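Local coordinates for ferric uptake regulation protein (PDB 2W57) that probably acts as a metal-dependent DNA-binding repressor that controls iron-uptake genes in Vibrio cholerae, at residues A65-T69 with F80-T84. Numbering follows the deposited sequence.
Sequences AGIVT and FELST. With ZN (zinc ion), chain D.
Residues 65-69 leave helix 52-64 and run antiparallel to residues 80-84, the start of one hairpin strand beside the end of the other. Gly66, with positive phi (79°), closes the helix in a Schellman motif; Ile67 returns to helix-like angles for one residue, and Val68 and Thr69 are extended. Val68 and Leu82 form a non-hydrogen-bonded pair, CA to CA 4.4 Å, and Thr69 and Glu81 a hydrogen-bonded one at 5.7 Å. In the latter, Thr69 N donates to Glu81 O (2.9 Å), while the return bond from Glu81 N to Thr69 O is weak at 3.4 Å. Beyond the strand end, Ser83 satisfies two carbonyls: its N donates to Ile67 O (3.1 Å) and its OG, in the m rotamer, to Gly66 O (2.9 Å). Val68 CG2 meets the edge of the Phe80 ring, 3.9 Å from CD1, and Ile67 CG2 lies 4.1 Å from Leu82 CD2, beside Leu23 of helix 17-26. The side chains of Thr69 and Glu81 lie on the same face of the sheet, whereas those of Val68 and Leu82 diverge; Glu81 OE2 binds zinc at 2.1 Å and accepts a hydrogen bond from His71. The zinc's other ligands are His33, His88 and His90. This is the beta-hairpin wing of a winged-helix DNA-binding domain, carrying one ligand of a Fur metal site.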
ATOM      1  N   ALA A  65       5.044  18.041  -1.866  1.00 24.68           N
ATOM      2  CA  ALA A  65       5.036  19.129  -2.852  1.00 24.18           C
ATOM      3  C   ALA A  65       4.276  18.788  -4.157  1.00 24.20           C
ATOM      4  O   ALA A  65       4.120  19.643  -5.041  1.00 24.03           O
ATOM      5  CB  ALA A  65       6.464  19.578  -3.162  1.00 23.63           C
ATOM      6  N   GLY A  66       3.813  17.544  -4.273  1.00 24.15           N
ATOM      7  CA  GLY A  66       3.088  17.094  -5.464  1.00 24.44           C
ATOM      8  C   GLY A  66       3.965  16.754  -6.661  1.00 24.71           C
ATOM      9  O   GLY A  66       3.459  16.561  -7.758  1.00 24.72           O
ATOM     10  N   ILE A  67       5.280  16.687  -6.453  1.00 24.92           N
ATOM     11  CA  ILE A  67       6.219  16.307  -7.510  1.00 24.99           C
ATOM     12  C   ILE A  67       6.120  14.804  -7.811  1.00 25.18           C
ATOM     13  O   ILE A  67       6.170  14.389  -8.986  1.00 25.08           O
ATOM     14  CB  ILE A  67       7.674  16.704  -7.145  1.00 24.86           C
ATOM     15  CG1 ILE A  67       7.877  18.206  -7.306  1.00 24.89           C
ATOM     16  CG2 ILE A  67       8.674  15.988  -8.026  1.00 25.50           C
ATOM     17  CD1 ILE A  67       9.275  18.665  -6.949  1.00 25.02           C
ATOM     18  N   VAL A  68       5.976  13.998  -6.753  1.00 25.10           N
ATOM     19  CA  VAL A  68       5.844  12.549  -6.902  1.00 25.25           C
ATOM     20  C   VAL A  68       4.580  12.010  -6.223  1.00 25.80           C
ATOM     21  O   VAL A  68       3.964  12.692  -5.396  1.00 25.90           O
ATOM     22  CB  VAL A  68       7.090  11.769  -6.373  1.00 25.48           C
ATOM     23  CG1 VAL A  68       8.375  12.219  -7.056  1.00 25.01           C
ATOM     24  CG2 VAL A  68       7.223  11.871  -4.838  1.00 25.59           C
ATOM     25  N   THR A  69       4.204  10.787  -6.588  1.00 26.36           N
ATOM     26  CA  THR A  69       3.142  10.044  -5.925  1.00 26.91           C
ATOM     27  C   THR A  69       3.768   8.805  -5.311  1.00 27.37           C
ATOM     28  O   THR A  69       4.536   8.101  -5.984  1.00 27.64           O
ATOM     29  CB  THR A  69       2.071   9.577  -6.933  1.00 26.98           C
ATOM     30  OG1 THR A  69       1.492  10.715  -7.594  1.00 27.82           O
ATOM     31  CG2 THR A  69       0.964   8.789  -6.228  1.00 27.32           C
ATOM     32  N   PHE A  80       7.823   5.095  -6.112  1.00 25.00           N
ATOM     33  CA  PHE A  80       7.502   6.458  -6.439  1.00 24.58           C
ATOM     34  C   PHE A  80       7.491   6.627  -7.955  1.00 25.17           C
ATOM     35  O   PHE A  80       8.081   5.837  -8.688  1.00 25.06           O
ATOM     36  CB  PHE A  80       8.526   7.396  -5.800  1.00 24.17           C
ATOM     37  CG  PHE A  80       8.599   7.301  -4.286  1.00 23.52           C
ATOM     38  CD1 PHE A  80       7.984   8.259  -3.486  1.00 21.99           C
ATOM     39  CD2 PHE A  80       9.304   6.263  -3.664  1.00 22.45           C
ATOM     40  CE1 PHE A  80       8.061   8.193  -2.097  1.00 22.41           C
ATOM     41  CE2 PHE A  80       9.382   6.178  -2.274  1.00 22.26           C
ATOM     42  CZ  PHE A  80       8.754   7.146  -1.485  1.00 22.81           C
ATOM     43  N   GLU A  81       6.803   7.662  -8.412  1.00 25.79           N
ATOM     44  CA  GLU A  81       6.736   8.024  -9.817  1.00 26.62           C
ATOM     45  C   GLU A  81       6.415   9.506  -9.834  1.00 27.08           C
ATOM     46  O   GLU A  81       5.933  10.036  -8.833  1.00 26.89           O
ATOM     47  CB  GLU A  81       5.652   7.222 -10.559  1.00 26.13           C
ATOM     48  CG  GLU A  81       4.261   7.241  -9.911  1.00 26.57           C
ATOM     49  CD  GLU A  81       3.174   6.640 -10.800  1.00 27.29           C
ATOM     50  OE1 GLU A  81       3.135   6.991 -12.005  1.00 30.83           O
ATOM     51  OE2 GLU A  81       2.349   5.827 -10.309  1.00 25.78           O
ATOM     52  N   LEU A  82       6.707  10.171 -10.953  1.00 27.89           N
ATOM     53  CA  LEU A  82       6.358  11.572 -11.125  1.00 28.89           C
ATOM     54  C   LEU A  82       4.862  11.648 -11.332  1.00 29.59           C
ATOM     55  O   LEU A  82       4.283  10.754 -11.944  1.00 29.53           O
ATOM     56  CB  LEU A  82       7.086  12.164 -12.332  1.00 28.91           C
ATOM     57  CG  LEU A  82       8.601  12.373 -12.183  1.00 30.15           C
ATOM     58  CD1 LEU A  82       9.292  12.417 -13.546  1.00 30.47           C
ATOM     59  CD2 LEU A  82       8.933  13.633 -11.361  1.00 30.84           C
ATOM     60  N   SER A  83       4.237  12.700 -10.807  1.00 30.63           N
ATOM     61  CA  SER A  83       2.789  12.891 -10.930  1.00 31.73           C
ATOM     62  C   SER A  83       2.333  13.080 -12.375  1.00 32.87           C
ATOM     63  O   SER A  83       3.102  13.534 -13.219  1.00 33.12           O
ATOM     64  CB  SER A  83       2.339  14.096 -10.100  1.00 31.41           C
ATOM     65  OG  SER A  83       2.649  13.909  -8.736  1.00 31.20           O
ATOM     66  N   THR A  84       1.087  12.694 -12.646  1.00 34.51           N
ATOM     67  CA  THR A  84       0.365  13.042 -13.877  1.00 36.14           C
ATOM     68  C   THR A  84      -1.134  13.049 -13.577  1.00 36.88           C
ATOM     69  O   THR A  84      -1.586  12.353 -12.675  1.00 36.88           O
ATOM     70  CB  THR A  84       0.637  12.051 -15.056  1.00 36.25           C
ATOM     71  OG1 THR A  84       0.544  10.701 -14.584  1.00 37.17           O
ATOM     72  CG2 THR A  84       2.023  12.279 -15.689  1.00 36.93           C
TER
HETATM   73 ZN    ZN D 202       2.167   4.496 -11.882  1.00 43.51          ZN